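Local atomic coordinates of DsbA family protein (Salmonella typhimurium, PDB entry 7JVE), a protein that acts as a trimeric thioredoxin-like enzyme with both thiol oxidase and disulfide isomerase activities. Residues A[86-91]-A[217-222]. Residues are numbered along the deposited sequence; the frame is centred on the assembly and turned at random.
Sequences VVMFFD and PAFVVM
Four backbone hydrogen bonds join strand 84-90 to strand 218-223, and their placement fixes the register: Val-87 pairs with Val-220 and Phe-89 with Ala-218, each as an antiparallel hydrogen-bonded pair. The first is the tighter, Val-87 N reaching Val-220 O at 2.7 Å with an almost straight N-H...O angle of 172°. In the second, Ala-218 N meets Phe-89 O at 3.2 Å, on a carbonyl lone pair, whereas Phe-89 N approaches Ala-218 O nearly along the C=O axis. The non-hydrogen-bonded pairs Val-86/Val-221 and Met-88/Phe-219 turn their side chains to the face covered by helix 242-253 and helix 95-110. The two strands are central to the thioredoxin fold, whose strand order places 84-90 between 115-120 and 218-223.

Followed outward, Met-88 CB sits 4.1 Å from Phe-219 CE2; CG, anti to the carbonyl carbon, closes to 3.3 Å from that same CE2, oblique and tight. SD then lies at the ring edge, 3.9 Å from CE2 and 5.2 Å from the Phe-219 centroid, 78° off the normal, a Met-aromatic contact. At chi3 (-62°) the chain bends to bring CE away from the ring. Val-86 CG1 takes the next place along Phe-219, 3.8 Å from CD2.

Pro-217, directly before its strand, touches Trp-96 and both CxxC cysteines, Cys-94 and Cys-97, a position consistent with the cis-proline loop that faces this motif in the family; its CB rests 3.3 Å from Phe-89 O. On the other face, Phe-89 sets its ring edge against Ala-218 O, with Phe-213 packing edge-to-face and Val-163 of a second subunit lying against Ala-218.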
loop_
_atom_site.group_PDB
_atom_site.type_symbol
_atom_site.label_atom_id
_atom_site.label_comp_id
_atom_site.label_asym_id
_atom_site.label_seq_id
_atom_site.Cartn_x
_atom_site.Cartn_y
_atom_site.Cartn_z
ATOM N N VAL A 86 -8.913 -28.182 -10.624
ATOM C CA VAL A 86 -8.633 -26.911 -9.975
ATOM C C VAL A 86 -8.137 -27.271 -8.590
ATOM O O VAL A 86 -8.895 -27.822 -7.787
ATOM C CB VAL A 86 -9.877 -26.014 -9.904
ATOM C CG1 VAL A 86 -9.578 -24.729 -9.118
ATOM C CG2 VAL A 86 -10.384 -25.718 -11.296
ATOM N N VAL A 87 -6.865 -27.001 -8.320
ATOM C CA VAL A 87 -6.231 -27.339 -7.053
ATOM C C VAL A 87 -6.154 -26.065 -6.226
ATOM O O VAL A 87 -5.630 -25.050 -6.697
ATOM C CB VAL A 87 -4.832 -27.942 -7.283
ATOM C CG1 VAL A 87 -4.219 -28.405 -5.969
ATOM C CG2 VAL A 87 -4.906 -29.086 -8.265
ATOM N N MET A 88 -6.686 -26.094 -5.002
ATOM C CA MET A 88 -6.809 -24.873 -4.212
ATOM C C MET A 88 -6.008 -24.984 -2.921
ATOM O O MET A 88 -6.312 -25.820 -2.059
ATOM C CB MET A 88 -8.274 -24.535 -3.917
ATOM C CG MET A 88 -9.160 -24.444 -5.159
ATOM S SD MET A 88 -10.947 -24.633 -4.894
ATOM C CE MET A 88 -11.077 -26.297 -4.226
ATOM N N PHE A 89 -4.983 -24.136 -2.808
ATOM C CA PHE A 89 -4.217 -23.942 -1.586
ATOM C C PHE A 89 -4.858 -22.818 -0.772
ATOM O O PHE A 89 -4.972 -21.680 -1.243
ATOM C CB PHE A 89 -2.766 -23.614 -1.925
ATOM C CG PHE A 89 -2.033 -24.754 -2.575
ATOM C CD1 PHE A 89 -2.262 -25.070 -3.908
ATOM C CD2 PHE A 89 -1.149 -25.546 -1.827
ATOM C CE1 PHE A 89 -1.578 -26.123 -4.516
ATOM C CE2 PHE A 89 -0.466 -26.601 -2.411
ATOM C CZ PHE A 89 -0.673 -26.900 -3.768
ATOM N N PHE A 90 -5.280 -23.142 0.446
ATOM C CA PHE A 90 -6.003 -22.196 1.269
ATOM C C PHE A 90 -5.738 -22.520 2.733
ATOM O O PHE A 90 -5.400 -23.655 3.095
ATOM C CB PHE A 90 -7.511 -22.239 0.992
ATOM C CG PHE A 90 -8.132 -23.536 1.394
ATOM C CD1 PHE A 90 -8.082 -24.633 0.549
ATOM C CD2 PHE A 90 -8.693 -23.688 2.655
ATOM C CE1 PHE A 90 -8.617 -25.841 0.946
ATOM C CE2 PHE A 90 -9.239 -24.886 3.043
ATOM C CZ PHE A 90 -9.203 -25.961 2.193
ATOM N N ASP A 91 -5.877 -21.485 3.558
ATOM C CA ASP A 91 -5.832 -21.555 5.011
ATOM C C ASP A 91 -7.201 -21.095 5.507
ATOM O O ASP A 91 -7.725 -20.085 5.021
ATOM C CB ASP A 91 -4.688 -20.660 5.527
ATOM C CG ASP A 91 -4.527 -20.659 7.050
ATOM O OD1 ASP A 91 -5.484 -20.969 7.805
ATOM O OD2 ASP A 91 -3.400 -20.299 7.486
ATOM N N PRO A 217 -1.872 -18.281 -0.591
ATOM C CA PRO A 217 -2.930 -19.072 -1.238
ATOM C C PRO A 217 -2.916 -18.909 -2.755
ATOM O O PRO A 217 -2.543 -17.858 -3.286
ATOM C CB PRO A 217 -4.218 -18.507 -0.627
ATOM C CG PRO A 217 -3.771 -17.925 0.699
ATOM C CD PRO A 217 -2.418 -17.308 0.369
ATOM N N ALA A 218 -3.335 -19.968 -3.456
ATOM C CA ALA A 218 -3.244 -20.008 -4.915
ATOM C C ALA A 218 -4.126 -21.112 -5.471
ATOM O O ALA A 218 -4.502 -22.057 -4.764
ATOM C CB ALA A 218 -1.801 -20.226 -5.406
ATOM N N PHE A 219 -4.448 -20.966 -6.754
ATOM C CA PHE A 219 -5.134 -21.965 -7.567
ATOM C C PHE A 219 -4.175 -22.473 -8.629
ATOM O O PHE A 219 -3.457 -21.675 -9.242
ATOM C CB PHE A 219 -6.357 -21.385 -8.295
ATOM C CG PHE A 219 -7.440 -20.893 -7.388
ATOM C CD1 PHE A 219 -7.446 -19.572 -6.952
ATOM C CD2 PHE A 219 -8.462 -21.733 -6.984
ATOM C CE1 PHE A 219 -8.438 -19.107 -6.126
ATOM C CE2 PHE A 219 -9.467 -21.268 -6.142
ATOM C CZ PHE A 219 -9.452 -19.958 -5.708
ATOM N N VAL A 220 -4.194 -23.784 -8.873
ATOM C CA VAL A 220 -3.597 -24.386 -10.058
ATOM C C VAL A 220 -4.702 -25.055 -10.860
ATOM O O VAL A 220 -5.402 -25.947 -10.354
ATOM C CB VAL A 220 -2.506 -25.414 -9.728
ATOM C CG1 VAL A 220 -1.762 -25.777 -11.023
ATOM C CG2 VAL A 220 -1.565 -24.885 -8.659
ATOM N N VAL A 221 -4.833 -24.649 -12.114
ATOM C CA VAL A 221 -5.825 -25.183 -13.034
ATOM C C VAL A 221 -5.072 -25.850 -14.182
ATOM O O VAL A 221 -4.249 -25.209 -14.845
ATOM C CB VAL A 221 -6.761 -24.079 -13.540
ATOM C CG1 VAL A 221 -7.938 -24.682 -14.291
ATOM C CG2 VAL A 221 -7.215 -23.198 -12.343
ATOM N N MET A 222 -5.352 -27.128 -14.416
ATOM C CA MET A 222 -4.544 -27.926 -15.322
ATOM C C MET A 222 -5.328 -29.148 -15.768
ATOM O O MET A 222 -6.201 -29.629 -15.030
ATOM C CB MET A 222 -3.237 -28.343 -14.643
ATOM C CG MET A 222 -3.451 -29.284 -13.486
ATOM S SD MET A 222 -1.978 -29.577 -12.491
ATOM C CE MET A 222 -0.708 -29.815 -13.741
#